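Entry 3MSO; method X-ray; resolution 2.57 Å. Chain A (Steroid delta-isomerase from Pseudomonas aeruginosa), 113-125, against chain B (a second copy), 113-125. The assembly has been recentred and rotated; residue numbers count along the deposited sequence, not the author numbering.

Chain A, residues 113-125: FEVMVRPMSGLQA
Chain B 113-125: FEVMVRPMSGLQA

Each copy runs as a β-strand (113-118), turns through Pro119(A) or Pro119(B) after a cis peptide bond, and enters an α-helix at 120, with that proline as N-cap. Psi rises from 106° at Phe113(A) to 151° at Arg118(A), while phi is -128° at Phe113(A), -113° at Glu114(A) and Val115(A), -133° at Met116(A) and Val117(A), and -143° at Arg118(A); chain B matches within 1°. Pro119(A) sits at -82/-174, and the helical residues lie near -55/-48. Leu123(A) N donates to Pro119(A) O (3.1 Å) and Gln124(A) N to Met120(A) O (2.8 Å), as in chain B. The strands cross at 120° with axes 5.9 Å apart; the helix axes approach to 11.3 Å at 153°, nearly antiparallel. The register is reciprocal: Met116(A) CA lies 5.9 Å from Arg118(B) CA, and Met120(A) CA 7.5 Å from Leu123(B) CA, with near-identical mates. No direct backbone hydrogen bond joins the strands; instead water 1 donates to Val117(A) O (3.1 Å) and accepts from Val117(B) N (2.8 Å).

Side chains alternate along the strands: Met116(A) and Arg118(A) point toward the partner, Val115(A) and Val117(A) away, likewise in chain B. Arg118(A) (p, t, m; chi4 -87°) stretches along the opposing strand; Arg118(A) CD lies 3.3 Å from Val115(B) O, and Arg118(B) CD 3.3 Å from Val115(A) O. Extended Glu114(A) and Glu114(B) (t, t, chi3 near 0°) form paired salt bridges, Arg118(A) NH1 to Glu114(B) OE2 at 3.1 Å and Arg118(B) NH1 to Glu114(A) OE2 at 3.2 Å, so buried charges are matched. Between them, selenomethionine Met116(A) CB (m, t, t) packs 3.9 Å from Met116(B) CB, unbranched chains fitting beside the arginine methylenes (Met116(A) CG to Arg118(B) CG, 3.7 Å).

Between the helices, selenomethionines Met120(A) and Met120(B) (t, p, chi3 near 92°) bend their ends inward, bringing Met120(A) SE within 3.1 Å of Met120(B) SE. Leu123(A) and Leu123(B) (t, p) complete this apolar cluster, with Leu123(A) CD2 3.7 Å from Leu123(B) CD2. Together the stretches bury 742 Å².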

# COMPACT_ATOMS: atom_id res chain seq x y z
N PHE A 113 16.79 -18.76 2.44
CA PHE A 113 16.20 -18.36 1.17
C PHE A 113 15.28 -17.21 1.47
O PHE A 113 14.22 -17.39 2.06
CB PHE A 113 15.44 -19.53 0.53
CG PHE A 113 15.24 -19.41 -0.96
CD1 PHE A 113 14.50 -18.35 -1.49
CD2 PHE A 113 15.70 -20.38 -1.82
CE1 PHE A 113 14.29 -18.25 -2.87
CE2 PHE A 113 15.47 -20.29 -3.19
CZ PHE A 113 14.78 -19.22 -3.70
N GLU A 114 15.71 -16.00 1.09
CA GLU A 114 15.00 -14.76 1.34
C GLU A 114 14.49 -14.14 0.03
O GLU A 114 15.26 -13.94 -0.92
CB GLU A 114 15.95 -13.82 2.08
CG GLU A 114 15.35 -12.53 2.58
CD GLU A 114 16.32 -11.72 3.42
OE1 GLU A 114 17.47 -12.16 3.62
OE2 GLU A 114 15.90 -10.65 3.90
N VAL A 115 13.20 -13.86 -0.02
CA VAL A 115 12.57 -13.28 -1.20
C VAL A 115 12.07 -11.85 -0.87
O VAL A 115 11.59 -11.60 0.24
CB VAL A 115 11.41 -14.17 -1.72
CG1 VAL A 115 10.70 -13.55 -2.94
CG2 VAL A 115 11.90 -15.59 -2.05
N MSE A 116 12.24 -10.92 -1.83
CA MSE A 116 11.74 -9.54 -1.77
C MSE A 116 11.08 -9.25 -3.09
O MSE A 116 11.55 -9.72 -4.14
CB MSE A 116 12.85 -8.49 -1.50
CG MSE A 116 13.65 -8.77 -0.25
SE MSE A 116 14.74 -7.30 0.21
CE MSE A 116 15.88 -8.14 1.45
N VAL A 117 10.00 -8.53 -3.05
CA VAL A 117 9.20 -8.17 -4.22
C VAL A 117 8.90 -6.67 -4.14
O VAL A 117 8.83 -6.09 -3.05
CB VAL A 117 7.92 -9.09 -4.30
CG1 VAL A 117 6.80 -8.46 -5.10
CG2 VAL A 117 8.27 -10.47 -4.86
N ARG A 118 8.83 -6.04 -5.31
CA ARG A 118 8.47 -4.63 -5.50
C ARG A 118 7.63 -4.51 -6.79
O ARG A 118 7.84 -5.33 -7.70
CB ARG A 118 9.71 -3.71 -5.51
CG ARG A 118 10.66 -3.91 -6.67
CD ARG A 118 11.59 -2.72 -6.83
NE ARG A 118 10.87 -1.56 -7.35
CZ ARG A 118 10.68 -1.31 -8.64
NH1 ARG A 118 11.16 -2.14 -9.56
NH2 ARG A 118 10.01 -0.24 -9.02
N PRO A 119 6.70 -3.52 -6.94
CA PRO A 119 6.30 -2.49 -5.97
C PRO A 119 5.28 -3.01 -4.96
O PRO A 119 4.95 -4.19 -4.98
CB PRO A 119 5.71 -1.41 -6.89
CG PRO A 119 5.09 -2.17 -8.01
CD PRO A 119 5.91 -3.43 -8.18
N MSE A 120 4.73 -2.13 -4.11
CA MSE A 120 3.71 -2.50 -3.13
C MSE A 120 2.57 -3.33 -3.74
O MSE A 120 2.26 -4.41 -3.22
CB MSE A 120 3.16 -1.24 -2.45
CG MSE A 120 1.94 -1.50 -1.59
SE MSE A 120 2.37 -2.53 -0.01
CE MSE A 120 2.63 -0.94 1.11
N SER A 121 1.98 -2.84 -4.86
CA SER A 121 0.90 -3.48 -5.62
C SER A 121 1.19 -4.94 -5.98
O SER A 121 0.29 -5.79 -5.87
CB SER A 121 0.58 -2.69 -6.88
OG SER A 121 1.75 -2.23 -7.53
N GLY A 122 2.43 -5.20 -6.39
CA GLY A 122 2.89 -6.54 -6.75
C GLY A 122 2.95 -7.44 -5.54
O GLY A 122 2.48 -8.59 -5.60
N LEU A 123 3.50 -6.91 -4.42
CA LEU A 123 3.61 -7.62 -3.13
C LEU A 123 2.23 -7.99 -2.63
O LEU A 123 2.01 -9.15 -2.29
CB LEU A 123 4.37 -6.77 -2.09
CG LEU A 123 4.66 -7.42 -0.72
CD1 LEU A 123 5.48 -8.71 -0.84
CD2 LEU A 123 5.38 -6.46 0.19
N GLN A 124 1.30 -7.03 -2.65
CA GLN A 124 -0.10 -7.22 -2.24
C GLN A 124 -0.74 -8.41 -3.00
O GLN A 124 -1.33 -9.30 -2.37
CB GLN A 124 -0.94 -5.95 -2.49
CG GLN A 124 -0.64 -4.75 -1.61
CD GLN A 124 -1.54 -3.59 -1.97
OE1 GLN A 124 -1.19 -2.41 -1.86
NE2 GLN A 124 -2.73 -3.90 -2.44
N ALA A 125 -0.62 -8.41 -4.35
CA ALA A 125 -1.15 -9.45 -5.22
C ALA A 125 -0.52 -10.82 -4.88
O ALA A 125 -1.25 -11.80 -4.70
CB ALA A 125 -0.88 -9.08 -6.67
N PHE B 113 19.09 2.74 -9.74
CA PHE B 113 19.11 2.49 -8.31
C PHE B 113 17.73 1.96 -7.96
O PHE B 113 16.75 2.71 -7.95
CB PHE B 113 19.41 3.77 -7.54
CG PHE B 113 19.95 3.55 -6.15
CD1 PHE B 113 19.20 2.90 -5.18
CD2 PHE B 113 21.19 4.08 -5.78
CE1 PHE B 113 19.69 2.73 -3.88
CE2 PHE B 113 21.68 3.90 -4.48
CZ PHE B 113 20.92 3.24 -3.54
N GLU B 114 17.66 0.65 -7.69
CA GLU B 114 16.44 -0.07 -7.38
C GLU B 114 16.45 -0.56 -5.94
O GLU B 114 17.38 -1.24 -5.51
CB GLU B 114 16.30 -1.22 -8.36
CG GLU B 114 14.99 -1.98 -8.29
CD GLU B 114 14.84 -3.01 -9.40
OE1 GLU B 114 15.76 -3.15 -10.23
OE2 GLU B 114 13.79 -3.69 -9.42
N VAL B 115 15.41 -0.18 -5.18
CA VAL B 115 15.28 -0.58 -3.77
C VAL B 115 14.11 -1.55 -3.59
O VAL B 115 13.07 -1.37 -4.23
CB VAL B 115 15.15 0.67 -2.84
CG1 VAL B 115 15.00 0.28 -1.37
CG2 VAL B 115 16.33 1.62 -3.02
N MSE B 116 14.29 -2.58 -2.76
CA MSE B 116 13.23 -3.54 -2.35
C MSE B 116 13.31 -3.66 -0.82
O MSE B 116 14.40 -3.63 -0.23
CB MSE B 116 13.38 -4.93 -2.97
CG MSE B 116 13.48 -4.91 -4.48
SE MSE B 116 13.32 -6.69 -5.20
CE MSE B 116 13.93 -6.28 -6.99
N VAL B 117 12.15 -3.76 -0.18
CA VAL B 117 12.03 -3.85 1.26
C VAL B 117 11.07 -5.00 1.57
O VAL B 117 10.17 -5.28 0.77
CB VAL B 117 11.62 -2.46 1.87
CG1 VAL B 117 10.94 -2.59 3.23
CG2 VAL B 117 12.82 -1.51 1.95
N ARG B 118 11.30 -5.69 2.69
CA ARG B 118 10.45 -6.75 3.24
C ARG B 118 10.47 -6.65 4.79
O ARG B 118 11.48 -6.18 5.34
CB ARG B 118 10.87 -8.15 2.74
CG ARG B 118 12.25 -8.60 3.19
CD ARG B 118 12.40 -10.10 3.02
NE ARG B 118 11.60 -10.84 4.00
CZ ARG B 118 12.03 -11.15 5.22
NH1 ARG B 118 13.25 -10.82 5.61
NH2 ARG B 118 11.24 -11.81 6.06
N PRO B 119 9.41 -7.07 5.53
CA PRO B 119 8.12 -7.63 5.06
C PRO B 119 7.13 -6.53 4.67
O PRO B 119 7.49 -5.35 4.70
CB PRO B 119 7.64 -8.42 6.28
CG PRO B 119 8.14 -7.63 7.45
CD PRO B 119 9.43 -6.95 7.00
N MSE B 120 5.91 -6.90 4.32
CA MSE B 120 4.86 -5.95 3.97
C MSE B 120 4.76 -4.77 4.98
O MSE B 120 4.77 -3.62 4.56
CB MSE B 120 3.51 -6.68 3.86
CG MSE B 120 2.33 -5.75 3.71
SE MSE B 120 2.36 -4.83 2.02
CE MSE B 120 1.29 -6.20 1.10
N SER B 121 4.67 -5.08 6.29
CA SER B 121 4.57 -4.13 7.41
C SER B 121 5.68 -3.07 7.38
O SER B 121 5.39 -1.89 7.62
CB SER B 121 4.57 -4.86 8.75
OG SER B 121 5.49 -5.94 8.76
N GLY B 122 6.90 -3.50 7.06
CA GLY B 122 8.06 -2.62 6.94
C GLY B 122 7.93 -1.69 5.76
O GLY B 122 8.18 -0.49 5.89
N LEU B 123 7.50 -2.24 4.58
CA LEU B 123 7.28 -1.48 3.35
C LEU B 123 6.20 -0.43 3.57
O LEU B 123 6.42 0.74 3.23
CB LEU B 123 6.90 -2.42 2.19
CG LEU B 123 6.68 -1.79 0.80
CD1 LEU B 123 7.94 -1.09 0.30
CD2 LEU B 123 6.18 -2.84 -0.22
N GLN B 124 5.07 -0.81 4.20
CA GLN B 124 3.96 0.09 4.53
C GLN B 124 4.46 1.30 5.35
O GLN B 124 4.16 2.45 5.00
CB GLN B 124 2.88 -0.65 5.33
CG GLN B 124 2.07 -1.71 4.60
CD GLN B 124 1.05 -2.33 5.53
OE1 GLN B 124 0.67 -3.51 5.43
NE2 GLN B 124 0.59 -1.56 6.49
N ALA B 125 5.24 1.03 6.44
CA ALA B 125 5.83 2.03 7.33
C ALA B 125 6.76 2.96 6.54
O ALA B 125 6.60 4.17 6.64
CB ALA B 125 6.58 1.35 8.46
O HOH W 1 9.88 -3.52 -1.78